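Local coordinates for pollen-specific leucine-rich repeat extensin-like protein 1 (Arabidopsis thaliana, PDB 6TME), which probably binds RALF signalling peptides through its leucine-rich repeat domain in the pollen tube cell wall, at residues N258-D264 with N283-F289; T216-F222 with I239-N245; R43-A47 with V91-A95. All coordinates share one frame; numbering follows the deposited sequence.

Interaction 1. Residues N258-D264 with N283-F289. With NAG (2-acetamido-2-deoxy-beta-D-glucopyranose), chain G; NAG (2-acetamido-2-deoxy-beta-D-glucopyranose), chain E.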
loop_
_atom_site.group_PDB
_atom_site.type_symbol
_atom_site.label_atom_id
_atom_site.label_comp_id
_atom_site.label_asym_id
_atom_site.label_seq_id
_atom_site.Cartn_x
_atom_site.Cartn_y
_atom_site.Cartn_z
ATOM N N ASN A 258 -12.260 -3.668 13.880
ATOM C CA ASN A 258 -12.398 -2.654 14.920
ATOM C C ASN A 258 -11.135 -1.820 15.139
ATOM O O ASN A 258 -11.201 -0.820 15.859
ATOM C CB ASN A 258 -12.831 -3.309 16.234
ATOM C CG ASN A 258 -11.924 -4.441 16.636
ATOM O OD1 ASN A 258 -11.092 -4.882 15.849
ATOM N ND2 ASN A 258 -12.068 -4.916 17.866
ATOM N N ASN A 259 -10.005 -2.166 14.532
ATOM C CA ASN A 259 -8.817 -1.314 14.619
ATOM C C ASN A 259 -8.585 -0.469 13.372
ATOM O O ASN A 259 -7.582 0.243 13.306
ATOM C CB ASN A 259 -7.564 -2.154 14.917
ATOM C CG ASN A 259 -7.558 -2.696 16.347
ATOM O OD1 ASN A 259 -7.942 -2.000 17.290
ATOM N ND2 ASN A 259 -7.128 -3.943 16.508
ATOM N N VAL A 260 -9.494 -0.508 12.398
ATOM C CA VAL A 260 -9.330 0.256 11.163
ATOM C C VAL A 260 -9.500 1.750 11.430
ATOM O O VAL A 260 -10.455 2.175 12.085
ATOM C CB VAL A 260 -10.334 -0.243 10.112
ATOM C CG1 VAL A 260 -10.669 0.850 9.117
ATOM C CG2 VAL A 260 -9.767 -1.467 9.397
ATOM N N THR A 261 -8.579 2.560 10.907
ATOM C CA THR A 261 -8.726 4.010 10.916
ATOM C C THR A 261 -9.064 4.601 9.554
ATOM O O THR A 261 -9.538 5.745 9.487
ATOM C CB THR A 261 -7.434 4.687 11.401
ATOM O OG1 THR A 261 -6.345 4.329 10.535
ATOM C CG2 THR A 261 -7.121 4.286 12.826
ATOM N N VAL A 262 -8.782 3.872 8.476
ATOM C CA VAL A 262 -8.926 4.371 7.121
ATOM C C VAL A 262 -9.560 3.249 6.324
ATOM O O VAL A 262 -8.931 2.205 6.111
ATOM C CB VAL A 262 -7.592 4.775 6.469
ATOM C CG1 VAL A 262 -7.855 5.136 5.005
ATOM C CG2 VAL A 262 -6.918 5.929 7.204
ATOM N N PHE A 263 -10.786 3.463 5.865
ATOM C CA PHE A 263 -11.460 2.514 4.988
ATOM C C PHE A 263 -11.982 3.293 3.784
ATOM O O PHE A 263 -12.972 4.025 3.883
ATOM C CB PHE A 263 -12.593 1.770 5.710
ATOM C CG PHE A 263 -13.115 0.599 4.918
ATOM C CD1 PHE A 263 -14.019 0.794 3.892
ATOM C CD2 PHE A 263 -12.638 -0.677 5.148
ATOM C CE1 PHE A 263 -14.458 -0.270 3.132
ATOM C CE2 PHE A 263 -13.070 -1.744 4.384
ATOM C CZ PHE A 263 -13.981 -1.544 3.383
ATOM N N ASP A 264 -11.333 3.127 2.644
ATOM C CA ASP A 264 -11.673 3.883 1.443
ATOM C C ASP A 264 -12.040 2.902 0.329
ATOM O O ASP A 264 -11.182 2.166 -0.168
ATOM C CB ASP A 264 -10.519 4.806 1.049
ATOM C CG ASP A 264 -10.938 5.877 0.040
ATOM O OD1 ASP A 264 -11.756 5.567 -0.860
ATOM O OD2 ASP A 264 -10.437 7.022 0.139
ATOM N N ASN A 283 -12.815 2.536 15.524
ATOM C CA ASN A 283 -11.635 3.384 15.386
ATOM C C ASN A 283 -11.574 4.155 14.076
ATOM O O ASN A 283 -10.621 4.918 13.884
ATOM C CB ASN A 283 -10.347 2.555 15.518
ATOM C CG ASN A 283 -9.867 2.443 16.958
ATOM O OD1 ASN A 283 -9.359 3.409 17.540
ATOM N ND2 ASN A 283 -10.049 1.263 17.549
ATOM N N VAL A 284 -12.536 3.977 13.167
ATOM C CA VAL A 284 -12.367 4.524 11.832
ATOM C C VAL A 284 -12.349 6.039 11.910
ATOM O O VAL A 284 -13.126 6.654 12.652
ATOM C CB VAL A 284 -13.441 4.001 10.867
ATOM C CG1 VAL A 284 -14.762 4.712 11.033
ATOM C CG2 VAL A 284 -12.926 4.127 9.422
ATOM N N GLU A 285 -11.394 6.645 11.215
ATOM C CA GLU A 285 -11.273 8.092 11.172
ATOM C C GLU A 285 -11.643 8.659 9.816
ATOM O O GLU A 285 -12.350 9.676 9.735
ATOM C CB GLU A 285 -9.846 8.507 11.538
ATOM C CG GLU A 285 -9.533 8.312 13.011
ATOM C CD GLU A 285 -8.042 8.385 13.307
ATOM O OE1 GLU A 285 -7.286 8.927 12.468
ATOM O OE2 GLU A 285 -7.623 7.870 14.369
ATOM N N GLN A 286 -11.192 7.992 8.763
ATOM C CA GLN A 286 -11.454 8.357 7.379
ATOM C C GLN A 286 -12.248 7.221 6.766
ATOM O O GLN A 286 -11.813 6.066 6.808
ATOM C CB GLN A 286 -10.144 8.581 6.611
ATOM C CG GLN A 286 -9.216 9.629 7.219
ATOM C CD GLN A 286 -9.669 11.052 6.924
ATOM O OE1 GLN A 286 -10.213 11.349 5.848
ATOM N NE2 GLN A 286 -9.439 11.937 7.870
ATOM N N MET A 287 -13.420 7.536 6.233
ATOM C CA MET A 287 -14.271 6.541 5.593
ATOM C C MET A 287 -14.854 7.180 4.342
ATOM O O MET A 287 -15.511 8.221 4.427
ATOM C CB MET A 287 -15.376 6.047 6.534
ATOM C CG MET A 287 -15.991 4.719 6.063
ATOM S SD MET A 287 -16.775 3.730 7.360
ATOM C CE MET A 287 -18.051 4.833 7.921
ATOM N N ASP A 288 -14.586 6.571 3.191
ATOM C CA ASP A 288 -14.920 7.131 1.882
ATOM C C ASP A 288 -15.626 6.057 1.068
ATOM O O ASP A 288 -15.007 5.057 0.690
ATOM C CB ASP A 288 -13.660 7.611 1.141
ATOM C CG ASP A 288 -13.986 8.375 -0.163
ATOM O OD1 ASP A 288 -15.141 8.358 -0.625
ATOM O OD2 ASP A 288 -13.082 9.007 -0.738
ATOM N N PHE A 289 -16.910 6.262 0.781
ATOM C CA PHE A 289 -17.642 5.382 -0.124
ATOM C C PHE A 289 -18.061 6.093 -1.395
ATOM O O PHE A 289 -18.917 5.574 -2.125
ATOM C CB PHE A 289 -18.889 4.800 0.545
ATOM C CG PHE A 289 -18.603 3.941 1.733
ATOM C CD1 PHE A 289 -17.853 2.800 1.611
ATOM C CD2 PHE A 289 -19.119 4.256 2.960
ATOM C CE1 PHE A 289 -17.606 2.007 2.701
ATOM C CE2 PHE A 289 -18.887 3.458 4.050
ATOM C CZ PHE A 289 -18.124 2.347 3.926
HETATM C C1 NAG G . -7.102 -4.620 17.781
HETATM C C2 NAG G . -7.280 -6.111 17.532
HETATM C C3 NAG G . -7.426 -6.843 18.856
HETATM C C4 NAG G . -6.226 -6.543 19.746
HETATM C C5 NAG G . -6.011 -5.034 19.883
HETATM C C6 NAG G . -4.723 -4.693 20.595
HETATM C C7 NAG G . -8.285 -6.767 15.389
HETATM C C8 NAG G . -6.880 -6.953 14.904
HETATM N N2 NAG G . -8.417 -6.371 16.663
HETATM O O4 NAG G . -6.422 -7.114 21.034
HETATM O O5 NAG G . -5.943 -4.406 18.590
HETATM O O6 NAG G . -4.245 -3.411 20.214
HETATM O O7 NAG G . -9.257 -6.974 14.663
HETATM C C1 NAG E . -12.059 14.002 3.302
HETATM C C2 NAG E . -10.820 14.846 3.021
HETATM C C3 NAG E . -10.815 15.311 1.566
HETATM C C4 NAG E . -10.873 14.104 0.640
HETATM C C5 NAG E . -12.105 13.258 0.953
HETATM C C6 NAG E . -12.092 11.934 0.223
HETATM C C7 NAG E . -10.097 15.940 5.106
HETATM C C8 NAG E . -10.099 17.210 5.900
HETATM N N2 NAG E . -10.730 15.984 3.926
HETATM O O3 NAG E . -9.618 16.036 1.304
HETATM O O4 NAG E . -10.840 14.499 -0.730
HETATM O O5 NAG E . -12.138 12.927 2.352
HETATM O O6 NAG E . -11.119 11.059 0.785
HETATM O O7 NAG E . -9.557 14.914 5.521
HETATM O O HOH W 1 -12.288 0.839 13.346
#

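Interaction 2. Residues T216-F222 with I239-N245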
loop_
_atom_site.group_PDB
_atom_site.type_symbol
_atom_site.label_atom_id
_atom_site.label_comp_id
_atom_site.label_asym_id
_atom_site.label_seq_id
_atom_site.Cartn_x
_atom_site.Cartn_y
_atom_site.Cartn_z
ATOM N N THR A 216 -2.833 -1.485 0.283
ATOM C CA THR A 216 -3.411 -0.651 -0.763
ATOM C C THR A 216 -3.577 -1.440 -2.058
ATOM O O THR A 216 -2.643 -2.133 -2.501
ATOM C CB THR A 216 -2.579 0.623 -1.010
ATOM O OG1 THR A 216 -1.291 0.315 -1.569
ATOM C CG2 THR A 216 -2.419 1.415 0.294
ATOM N N PHE A 217 -4.788 -1.354 -2.635
ATOM C CA PHE A 217 -5.149 -1.893 -3.948
ATOM C C PHE A 217 -5.525 -0.799 -4.938
ATOM O O PHE A 217 -5.878 -1.116 -6.084
ATOM C CB PHE A 217 -6.368 -2.826 -3.868
ATOM C CG PHE A 217 -6.211 -3.992 -2.971
ATOM C CD1 PHE A 217 -5.713 -5.192 -3.464
ATOM C CD2 PHE A 217 -6.616 -3.918 -1.651
ATOM C CE1 PHE A 217 -5.583 -6.300 -2.637
ATOM C CE2 PHE A 217 -6.480 -5.015 -0.811
ATOM C CZ PHE A 217 -5.960 -6.211 -1.308
ATOM N N ALA A 218 -5.539 0.463 -4.498
ATOM C CA ALA A 218 -6.094 1.565 -5.282
ATOM C C ALA A 218 -5.564 1.568 -6.716
ATOM O O ALA A 218 -4.433 1.169 -6.974
ATOM C CB ALA A 218 -5.756 2.892 -4.597
ATOM N N HIS A 219 -6.399 2.023 -7.655
ATOM C CA HIS A 219 -5.991 2.299 -9.043
ATOM C C HIS A 219 -5.375 1.075 -9.722
ATOM O O HIS A 219 -4.256 1.100 -10.263
ATOM C CB HIS A 219 -5.048 3.498 -9.101
ATOM C CG HIS A 219 -5.673 4.754 -8.589
ATOM N ND1 HIS A 219 -6.906 5.193 -9.018
ATOM C CD2 HIS A 219 -5.263 5.643 -7.656
ATOM C CE1 HIS A 219 -7.219 6.305 -8.382
ATOM N NE2 HIS A 219 -6.245 6.593 -7.541
ATOM N N ASN A 220 -6.130 -0.014 -9.681
ATOM C CA ASN A 220 -5.828 -1.183 -10.493
ATOM C C ASN A 220 -7.094 -1.494 -11.289
ATOM O O ASN A 220 -7.993 -0.653 -11.415
ATOM C CB ASN A 220 -5.334 -2.318 -9.596
ATOM C CG ASN A 220 -3.896 -2.131 -9.204
ATOM O OD1 ASN A 220 -2.996 -2.322 -10.036
ATOM N ND2 ASN A 220 -3.659 -1.718 -7.947
ATOM N N LYS A 221 -7.190 -2.713 -11.807
ATOM C CA LYS A 221 -8.408 -3.187 -12.455
ATOM C C LYS A 221 -8.893 -4.464 -11.786
ATOM O O LYS A 221 -9.228 -5.445 -12.431
ATOM C CB LYS A 221 -8.203 -3.386 -13.963
ATOM C CG LYS A 221 -7.948 -2.061 -14.737
ATOM C CD LYS A 221 -9.223 -1.194 -14.875
ATOM C CE LYS A 221 -9.727 -1.046 -16.327
ATOM N NZ LYS A 221 -11.242 -1.108 -16.475
ATOM N N PHE A 222 -8.911 -4.454 -10.464
ATOM C CA PHE A 222 -9.536 -5.515 -9.698
ATOM C C PHE A 222 -11.053 -5.503 -9.879
ATOM O O PHE A 222 -11.681 -4.446 -9.964
ATOM C CB PHE A 222 -9.216 -5.353 -8.221
ATOM C CG PHE A 222 -7.802 -5.677 -7.882
ATOM C CD1 PHE A 222 -7.365 -6.992 -7.885
ATOM C CD2 PHE A 222 -6.909 -4.663 -7.537
ATOM C CE1 PHE A 222 -6.049 -7.297 -7.552
ATOM C CE2 PHE A 222 -5.605 -4.956 -7.208
ATOM C CZ PHE A 222 -5.170 -6.279 -7.208
ATOM N N ILE A 239 -6.923 0.333 4.770
ATOM C CA ILE A 239 -7.129 -0.432 3.545
ATOM C C ILE A 239 -7.727 0.498 2.497
ATOM O O ILE A 239 -8.682 1.229 2.771
ATOM C CB ILE A 239 -8.014 -1.676 3.773
ATOM C CG1 ILE A 239 -7.988 -2.583 2.537
ATOM C CG2 ILE A 239 -9.466 -1.307 4.168
ATOM C CD1 ILE A 239 -7.932 -4.061 2.880
ATOM N N VAL A 240 -7.142 0.503 1.306
ATOM C CA VAL A 240 -7.482 1.476 0.276
ATOM C C VAL A 240 -7.773 0.735 -1.024
ATOM O O VAL A 240 -6.896 0.037 -1.547
ATOM C CB VAL A 240 -6.355 2.501 0.086
ATOM C CG1 VAL A 240 -6.763 3.564 -0.918
ATOM C CG2 VAL A 240 -5.999 3.135 1.441
ATOM N N PHE A 241 -9.010 0.879 -1.526
ATOM C CA PHE A 241 -9.497 0.263 -2.756
ATOM C C PHE A 241 -9.810 1.270 -3.860
ATOM O O PHE A 241 -10.352 0.869 -4.896
ATOM C CB PHE A 241 -10.799 -0.511 -2.521
ATOM C CG PHE A 241 -10.707 -1.649 -1.568
ATOM C CD1 PHE A 241 -10.234 -2.889 -1.982
ATOM C CD2 PHE A 241 -11.206 -1.517 -0.280
ATOM C CE1 PHE A 241 -10.188 -3.958 -1.098
ATOM C CE2 PHE A 241 -11.168 -2.571 0.606
ATOM C CZ PHE A 241 -10.663 -3.798 0.202
ATOM N N ILE A 242 -9.551 2.559 -3.648
ATOM C CA ILE A 242 -9.896 3.615 -4.597
ATOM C C ILE A 242 -9.688 3.195 -6.053
ATOM O O ILE A 242 -8.576 2.837 -6.460
ATOM C CB ILE A 242 -9.081 4.893 -4.318
ATOM C CG1 ILE A 242 -9.197 5.309 -2.873
ATOM C CG2 ILE A 242 -9.548 6.044 -5.215
ATOM C CD1 ILE A 242 -8.351 6.523 -2.562
ATOM N N GLY A 243 -10.745 3.275 -6.858
ATOM C CA GLY A 243 -10.558 3.262 -8.295
ATOM C C GLY A 243 -10.251 1.895 -8.867
ATOM O O GLY A 243 -9.189 1.680 -9.441
ATOM N N ASN A 244 -11.165 0.954 -8.678
ATOM C CA ASN A 244 -11.052 -0.376 -9.252
ATOM C C ASN A 244 -12.395 -0.672 -9.916
ATOM O O ASN A 244 -13.199 0.223 -10.202
ATOM C CB ASN A 244 -10.660 -1.405 -8.186
ATOM C CG ASN A 244 -9.169 -1.415 -7.908
ATOM O OD1 ASN A 244 -8.376 -1.893 -8.723
ATOM N ND2 ASN A 244 -8.777 -0.880 -6.755
ATOM N N ASN A 245 -12.643 -1.946 -10.184
ATOM C CA ASN A 245 -13.904 -2.351 -10.776
ATOM C C ASN A 245 -14.569 -3.386 -9.888
ATOM O O ASN A 245 -15.039 -4.422 -10.369
ATOM C CB ASN A 245 -13.676 -2.887 -12.187
ATOM C CG ASN A 245 -13.434 -1.772 -13.177
ATOM O OD1 ASN A 245 -14.224 -0.816 -13.265
ATOM N ND2 ASN A 245 -12.322 -1.854 -13.901
#

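Interaction 3. Residues R43-A47 with V91-A95. With SO4 (sulfate ion), chain J; SO4 (sulfate ion), chain P.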
loop_
_atom_site.group_PDB
_atom_site.type_symbol
_atom_site.label_atom_id
_atom_site.label_comp_id
_atom_site.label_asym_id
_atom_site.label_seq_id
_atom_site.Cartn_x
_atom_site.Cartn_y
_atom_site.Cartn_z
ATOM N N ARG A 43 33.783 -12.170 0.537
ATOM C CA ARG A 43 32.393 -11.741 0.627
ATOM C C ARG A 43 32.178 -10.355 0.019
ATOM O O ARG A 43 31.204 -10.137 -0.719
ATOM C CB ARG A 43 31.974 -11.783 2.093
ATOM C CG ARG A 43 30.669 -11.172 2.441
ATOM C CD ARG A 43 30.362 -11.432 3.910
ATOM N NE ARG A 43 30.479 -12.843 4.251
ATOM C CZ ARG A 43 29.640 -13.494 5.051
ATOM N NH1 ARG A 43 28.603 -12.862 5.588
ATOM N NH2 ARG A 43 29.838 -14.781 5.312
ATOM N N LEU A 44 33.059 -9.393 0.320
ATOM C CA LEU A 44 32.865 -8.061 -0.252
ATOM C C LEU A 44 33.200 -8.029 -1.743
ATOM O O LEU A 44 32.659 -7.195 -2.471
ATOM C CB LEU A 44 33.674 -7.013 0.514
ATOM C CG LEU A 44 33.060 -6.669 1.887
ATOM C CD1 LEU A 44 33.967 -5.786 2.728
ATOM C CD2 LEU A 44 31.696 -6.005 1.745
ATOM N N LYS A 45 34.061 -8.935 -2.206
ATOM C CA LYS A 45 34.275 -9.115 -3.632
ATOM C C LYS A 45 32.972 -9.483 -4.342
ATOM O O LYS A 45 32.670 -8.961 -5.422
ATOM C CB LYS A 45 35.337 -10.195 -3.840
ATOM C CG LYS A 45 35.538 -10.587 -5.282
ATOM C CD LYS A 45 36.730 -11.520 -5.477
ATOM C CE LYS A 45 36.960 -11.771 -6.970
ATOM N NZ LYS A 45 37.798 -12.968 -7.257
ATOM N N ARG A 46 32.189 -10.375 -3.744
ATOM C CA ARG A 46 30.875 -10.695 -4.282
ATOM C C ARG A 46 29.993 -9.447 -4.366
ATOM O O ARG A 46 29.263 -9.255 -5.350
ATOM C CB ARG A 46 30.240 -11.776 -3.418
ATOM C CG ARG A 46 30.642 -13.174 -3.853
ATOM C CD ARG A 46 30.396 -14.168 -2.761
ATOM N NE ARG A 46 29.025 -14.079 -2.264
ATOM C CZ ARG A 46 28.704 -14.136 -0.975
ATOM N NH1 ARG A 46 29.659 -14.304 -0.066
ATOM N NH2 ARG A 46 27.434 -14.044 -0.594
ATOM N N ALA A 47 30.080 -8.557 -3.374
ATOM C CA ALA A 47 29.320 -7.312 -3.473
ATOM C C ALA A 47 29.877 -6.421 -4.568
ATOM O O ALA A 47 29.112 -5.764 -5.286
ATOM C CB ALA A 47 29.310 -6.558 -2.143
ATOM N N VAL A 91 32.580 -9.209 11.208
ATOM C CA VAL A 91 32.549 -9.265 9.752
ATOM C C VAL A 91 31.718 -8.105 9.204
ATOM O O VAL A 91 30.657 -7.764 9.751
ATOM C CB VAL A 91 32.006 -10.621 9.273
ATOM C CG1 VAL A 91 31.847 -10.619 7.744
ATOM C CG2 VAL A 91 32.951 -11.734 9.745
ATOM N N LEU A 92 32.221 -7.488 8.136
ATOM C CA LEU A 92 31.591 -6.369 7.444
ATOM C C LEU A 92 30.819 -6.896 6.245
ATOM O O LEU A 92 31.375 -7.665 5.456
ATOM C CB LEU A 92 32.644 -5.367 6.965
ATOM C CG LEU A 92 32.160 -4.036 6.369
ATOM C CD1 LEU A 92 31.457 -3.194 7.427
ATOM C CD2 LEU A 92 33.331 -3.264 5.754
ATOM N N VAL A 93 29.547 -6.475 6.104
ATOM C CA VAL A 93 28.682 -6.913 5.004
ATOM C C VAL A 93 27.921 -5.725 4.433
ATOM O O VAL A 93 27.708 -4.712 5.109
ATOM C CB VAL A 93 27.670 -8.012 5.434
ATOM C CG1 VAL A 93 28.371 -9.208 6.082
ATOM C CG2 VAL A 93 26.586 -7.439 6.359
ATOM N N VAL A 94 27.529 -5.847 3.164
ATOM C CA VAL A 94 26.609 -4.903 2.532
ATOM C C VAL A 94 25.194 -5.317 2.930
ATOM O O VAL A 94 24.697 -6.367 2.509
ATOM C CB VAL A 94 26.773 -4.874 1.005
ATOM C CG1 VAL A 94 25.654 -4.052 0.361
ATOM C CG2 VAL A 94 28.138 -4.304 0.611
ATOM N N ALA A 95 24.546 -4.494 3.743
ATOM C CA ALA A 95 23.272 -4.834 4.356
ATOM C C ALA A 95 22.125 -4.043 3.776
ATOM O O ALA A 95 20.958 -4.409 3.993
ATOM C CB ALA A 95 23.318 -4.588 5.880
HETATM S S SO4 J . 33.703 -14.862 4.317
HETATM O O1 SO4 J . 33.689 -13.407 4.201
HETATM O O2 SO4 J . 35.074 -15.340 4.118
HETATM O O3 SO4 J . 33.244 -15.297 5.648
HETATM O O4 SO4 J . 32.841 -15.395 3.262
HETATM S S SO4 P . 37.500 -15.567 -4.886
HETATM O O1 SO4 P . 37.282 -15.072 -6.242
HETATM O O2 SO4 P . 38.552 -14.793 -4.227
HETATM O O3 SO4 P . 37.899 -16.972 -4.954
HETATM O O4 SO4 P . 36.258 -15.443 -4.125
#

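Interaction 1. Residues N258-D264 with N283-F289
Two successive backbone amides converge on Thr-261 O: Glu-285 N, just ahead of strand 286-288, 2.7 Å away and tilted out of the carbonyl plane, and Gln-286 N at its start, 2.9 Å away and close to the line of the C=O. The parallel pairing runs on through Phe-263, whose N donates to Gln-286 O (3.0 Å) and whose O accepts from Asp-288 N. Asn-283 extends its amide across, and ND2 donates almost straight (173°) to Asn-258 O at 2.9 Å, in the plane of both groups. A water bridges Val-260 O and Asn-283 N. On the side of Phe-263, Val-284 CG2 stands beside Val-260 CG1, and Phe-263 CE1 meets Phe-289 CE1 at 3.9 Å. On the other face Asp-264 and Asp-288 run side by side, both with CG anti to the backbone N, their carboxylates turned by 45° and their OD2 atoms 3.4 Å apart. Further out, Lys-307 takes Asn-283 OD1, while Asn-259 ND2 carries an N-linked sugar. Asp-264 OD1 is held by Ser-266 and its OD2 by an aromatic side chain of another protein's chain; Asp-288 OD1 accepts from Ser-290 N. Two like charges this close probably raise the pair's proton affinity.

Interaction 2. Residues T216-F222 with I239-N245
Phe-217 O is gripped by two asparagine amides that reach it from opposite faces of its carbonyl plane: Asn-244 ND2 from across the contact and Asn-220 ND2 from its own loop, each 3.0 Å away. Asn-244 ND2 has a second acceptor, Phe-241 O, also at 3.0 Å, and so bridges the equivalent carbonyls of two consecutive turns. Its CG lies beside the backbone N (chi1 -82°), which sends the amide inward. The backbones join through Phe-217 N to Val-240 O (2.7 Å), His-219 N to Ile-242 O (2.6 Å) and Asn-245 N to Phe-222 O (2.7 Å). The rings of Phe-217 and Phe-241 point the same way with planes 3° apart, but are slid so far that they barely overlap; CD2 of Phe-217 meets CE1 of Phe-241 at 3.6 Å. Ile-239 CD1 closes on the edge of the Phe-217 ring. On the other face Ala-218 CB packs against both Val-240 CG1 and Ile-242 CB, and the imidazole of His-219 has Ile-242 O over one face. Asn-268 ND2 repeats the pattern on Phe-241 O, one turn on. Such a run of inward asparagines bonding the loop carbonyls of successive turns is the asparagine ladder of leucine-rich repeat solenoids.

Interaction 3. Residues R43-A47 with V91-A95
Arg-43 lies alongside Val-93, and its chain can be followed from helix to strand. CB has a sulfate oxygen, O1, beside it. CG, anti to the backbone N (chi1 170°), carries the chain straight on, with the same O1 more distant at 4.1 Å from CG. CD is the atom that reaches the strand, with Val-93 CG1 at 3.7 Å and Val-91 CG1 at 4.2 Å. Beyond it the chain bends (chi3 -52°), which turns NE back to the sulfate, where it donates to O1 at 3.3 Å. The guanidinium then has Val-91 CG1 over one face and Val-93 CG1 at its edge next to NH1. NH1 also makes a long, weak ion pair with Asp-117, while NH2 sits beside the sulfate. That ion probably came from the crystallisation liquor and may be absent outside the crystal, whereas the packing on Val-91 and Val-93 belongs to the protein.

One residue on, Leu-44 forks over the strand: CD1 meets Leu-92 CD2 at 4.0 Å and CD2 meets Val-94 CG2 at 4.1 Å. Ala-47, a helical turn after Arg-43, brings its CB to the same Val-94 CG2 at 3.7 Å, so this one methyl is covered by two residues of the helix. An alanine in place of Leu-44 removes both prongs of the fork, which is likely to open a gap above Leu-92 and Val-94. The axes of helix 43-47 and strand 92-95 come within 8.5 Å, inclined at 27°. Leu-92 also packs on Cys-75 and Cys-82, partners in a disulfide, and Val-94 on Cys-82. A helix laid against the first strands beside a disulfide is consistent with the N-terminal cap of plant leucine-rich repeat domains.

How the interactions relate
The three contacts follow one another along the chain in the order interaction 3, interaction 2, interaction 1. Interactions 2 and 1 are neighbours, with centres about 15 Å apart: strands 238-240 and 262-264 lie side by side, probably hydrogen-bonded from Ile-239 N to Val-262 O and from Phe-241 N to Asp-264 O, while Phe-263 packs on Ile-239. Interaction 3 stands apart, its centre about 40 Å from that of interaction 2 and about 44 Å from that of interaction 1, at the N-terminal end of the solenoid. The same succession of strands links all three. Interaction 3 thus belongs to the end cap, interactions 2 and 1 stack repeat turns, and residues of all three contacts touch the chain of another protein.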